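Local coordinates for protein phist (Plasmodium falciparum, PDB 4JLE) that binds the virulence factor PfEMP1, probably through contact of its PHIST domain with the ATS domain, and comigrates with it to knobs on the infected erythrocyte surface, at residues Tyr19-Ile24 / Ile42-Tyr46. Coordinates in Å, arbitrary orientation, origin at the centre of the assembly. Residue numbers count along the deposited sequence, not the author numbering.
Sequences YTAEEI and IIFSY. With ACT (acetate ion), chain H.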
loop_
_atom_site.group_PDB
_atom_site.type_symbol
_atom_site.label_atom_id
_atom_site.label_comp_id
_atom_site.label_asym_id
_atom_site.label_seq_id
_atom_site.Cartn_x
_atom_site.Cartn_y
_atom_site.Cartn_z
ATOM N N TYR B 19 -9.716 -11.469 -18.903
ATOM C CA TYR B 19 -8.493 -11.875 -19.610
ATOM C C TYR B 19 -8.127 -13.296 -19.310
ATOM O O TYR B 19 -8.377 -13.768 -18.209
ATOM C CB TYR B 19 -7.271 -10.997 -19.228
ATOM C CG TYR B 19 -7.600 -9.631 -18.675
ATOM C CD1 TYR B 19 -7.889 -8.570 -19.521
ATOM C CD2 TYR B 19 -7.606 -9.396 -17.302
ATOM C CE1 TYR B 19 -8.211 -7.310 -19.018
ATOM C CE2 TYR B 19 -7.920 -8.138 -16.784
ATOM C CZ TYR B 19 -8.238 -7.100 -17.650
ATOM O OH TYR B 19 -8.588 -5.856 -17.180
ATOM N N THR B 20 -7.467 -13.957 -20.259
ATOM C CA THR B 20 -6.915 -15.302 -20.093
ATOM C C THR B 20 -5.379 -15.173 -20.183
ATOM O O THR B 20 -4.893 -14.123 -20.610
ATOM C CB THR B 20 -7.508 -16.271 -21.122
ATOM O OG1 THR B 20 -6.877 -16.073 -22.386
ATOM C CG2 THR B 20 -9.014 -16.130 -21.260
ATOM N N ALA B 21 -4.618 -16.218 -19.798
ATOM C CA ALA B 21 -3.154 -16.178 -19.914
ATOM C C ALA B 21 -2.735 -16.304 -21.387
ATOM O O ALA B 21 -1.791 -15.629 -21.825
ATOM C CB ALA B 21 -2.528 -17.288 -19.092
ATOM N N GLU B 22 -3.494 -17.136 -22.146
ATOM C CA GLU B 22 -3.313 -17.433 -23.561
ATOM C C GLU B 22 -3.480 -16.166 -24.394
ATOM O O GLU B 22 -2.635 -15.908 -25.244
ATOM C CB GLU B 22 -4.305 -18.520 -24.015
ATOM C CG GLU B 22 -3.794 -19.422 -25.127
ATOM C CD GLU B 22 -4.506 -20.759 -25.181
ATOM O OE1 GLU B 22 -5.499 -20.871 -25.937
ATOM O OE2 GLU B 22 -4.099 -21.681 -24.434
ATOM N N GLU B 23 -4.537 -15.362 -24.119
ATOM C CA GLU B 23 -4.826 -14.065 -24.745
ATOM C C GLU B 23 -3.645 -13.098 -24.573
ATOM O O GLU B 23 -3.221 -12.459 -25.534
ATOM C CB GLU B 23 -6.086 -13.453 -24.085
ATOM C CG GLU B 23 -6.411 -12.016 -24.489
ATOM C CD GLU B 23 -7.437 -11.283 -23.647
ATOM O OE1 GLU B 23 -7.765 -11.749 -22.533
ATOM O OE2 GLU B 23 -7.843 -10.180 -24.070
ATOM N N ILE B 24 -3.131 -13.003 -23.326
ATOM C CA ILE B 24 -2.020 -12.124 -22.927
ATOM C C ILE B 24 -0.730 -12.571 -23.615
ATOM O O ILE B 24 -0.030 -11.717 -24.164
ATOM C CB ILE B 24 -1.865 -12.006 -21.360
ATOM C CG1 ILE B 24 -3.167 -11.540 -20.670
ATOM C CG2 ILE B 24 -0.686 -11.121 -20.947
ATOM C CD1 ILE B 24 -3.793 -10.243 -21.109
ATOM N N ILE B 42 -4.781 -3.675 -21.113
ATOM C CA ILE B 42 -5.256 -5.037 -20.836
ATOM C C ILE B 42 -4.105 -5.827 -20.225
ATOM O O ILE B 42 -4.300 -6.459 -19.189
ATOM C CB ILE B 42 -5.826 -5.722 -22.144
ATOM C CG1 ILE B 42 -7.229 -5.193 -22.474
ATOM C CG2 ILE B 42 -5.791 -7.293 -22.063
ATOM C CD1 ILE B 42 -7.656 -5.345 -23.913
ATOM N N ILE B 43 -2.907 -5.783 -20.858
ATOM C CA ILE B 43 -1.753 -6.564 -20.404
ATOM C C ILE B 43 -1.298 -6.088 -19.009
ATOM O O ILE B 43 -1.013 -6.925 -18.157
ATOM C CB ILE B 43 -0.576 -6.546 -21.452
ATOM C CG1 ILE B 43 -0.952 -7.320 -22.738
ATOM C CG2 ILE B 43 0.718 -7.156 -20.869
ATOM C CD1 ILE B 43 -0.057 -7.004 -23.961
ATOM N N PHE B 44 -1.260 -4.766 -18.771
ATOM C CA PHE B 44 -0.810 -4.268 -17.483
ATOM C C PHE B 44 -1.817 -4.604 -16.387
ATOM O O PHE B 44 -1.386 -4.898 -15.278
ATOM C CB PHE B 44 -0.478 -2.764 -17.522
ATOM C CG PHE B 44 0.893 -2.452 -18.104
ATOM C CD1 PHE B 44 2.038 -3.091 -17.623
ATOM C CD2 PHE B 44 1.046 -1.482 -19.096
ATOM C CE1 PHE B 44 3.304 -2.796 -18.158
ATOM C CE2 PHE B 44 2.310 -1.168 -19.605
ATOM C CZ PHE B 44 3.429 -1.839 -19.143
ATOM N N SER B 45 -3.147 -4.618 -16.706
ATOM C CA SER B 45 -4.200 -4.995 -15.747
ATOM C C SER B 45 -4.030 -6.452 -15.337
ATOM O O SER B 45 -4.065 -6.759 -14.155
ATOM C CB SER B 45 -5.585 -4.778 -16.341
ATOM O OG SER B 45 -5.870 -3.395 -16.446
ATOM N N TYR B 46 -3.807 -7.342 -16.313
ATOM C CA TYR B 46 -3.577 -8.763 -16.056
ATOM C C TYR B 46 -2.324 -8.983 -15.209
ATOM O O TYR B 46 -2.320 -9.855 -14.355
ATOM C CB TYR B 46 -3.442 -9.530 -17.381
ATOM C CG TYR B 46 -3.040 -10.979 -17.207
ATOM C CD1 TYR B 46 -4.000 -11.974 -17.045
ATOM C CD2 TYR B 46 -1.698 -11.362 -17.242
ATOM C CE1 TYR B 46 -3.638 -13.308 -16.870
ATOM C CE2 TYR B 46 -1.322 -12.698 -17.065
ATOM C CZ TYR B 46 -2.300 -13.671 -16.901
ATOM O OH TYR B 46 -1.954 -14.996 -16.778
HETATM C C ACT H . -10.363 -10.923 -14.670
HETATM O O ACT H . -10.803 -11.689 -13.784
HETATM O OXT ACT H . -9.866 -11.326 -15.752
HETATM C CH3 ACT H . -10.445 -9.393 -14.403
#
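Apolar packing joins the start of a short helix to an early turn of a long one, burying 440 Å² over both sides. I24 and Y46 make its centre. A branched aliphatic side chain suits a flat ring: I24 CG1 lies 3.7 Å from the centroid of the Y46 ring, 20° off its normal, a CH-pi contact over the face. I24 also reaches the long helix one turn earlier, with CD1 3.7 Å from I42 CG2 and CG2 4.2 Å from I43 CG2. A21, small enough to let the ring slide close, sets its CB 4.2 Å from Y46 CZ.

Y19, still in the loop, extends the surface. Its ring lies against the long helix, with CD1 3.5 Å from I42 CG2, OH 3.3 Å from S45 CB, and the backbone atoms Y46 N and I42 O over one face. S45 turns its own hydroxyl back to N41 O.

Polar bonds shape the short helix rather than bridge the two segments. T20 and E23 form a capping box: E23 N donates to T20 OG1 (3.0 Å) and T20 N to E23 OE1 (3.2 Å), so each side chain satisfies the other's backbone amide where helical partners are missing. Nearby, Y19 N donates to OXT of an acetate, probably from the crystallisation liquor, at 3.2 Å.

The contact thus holds helix 21-28 against helix 37-72, the first long helix of the three-helix PHIST bundle, with M27 continuing the packing on I42 and I43. F44 is out of reach of 19-24 and instead meets F107 and F120 of the second subunit edge-to-face.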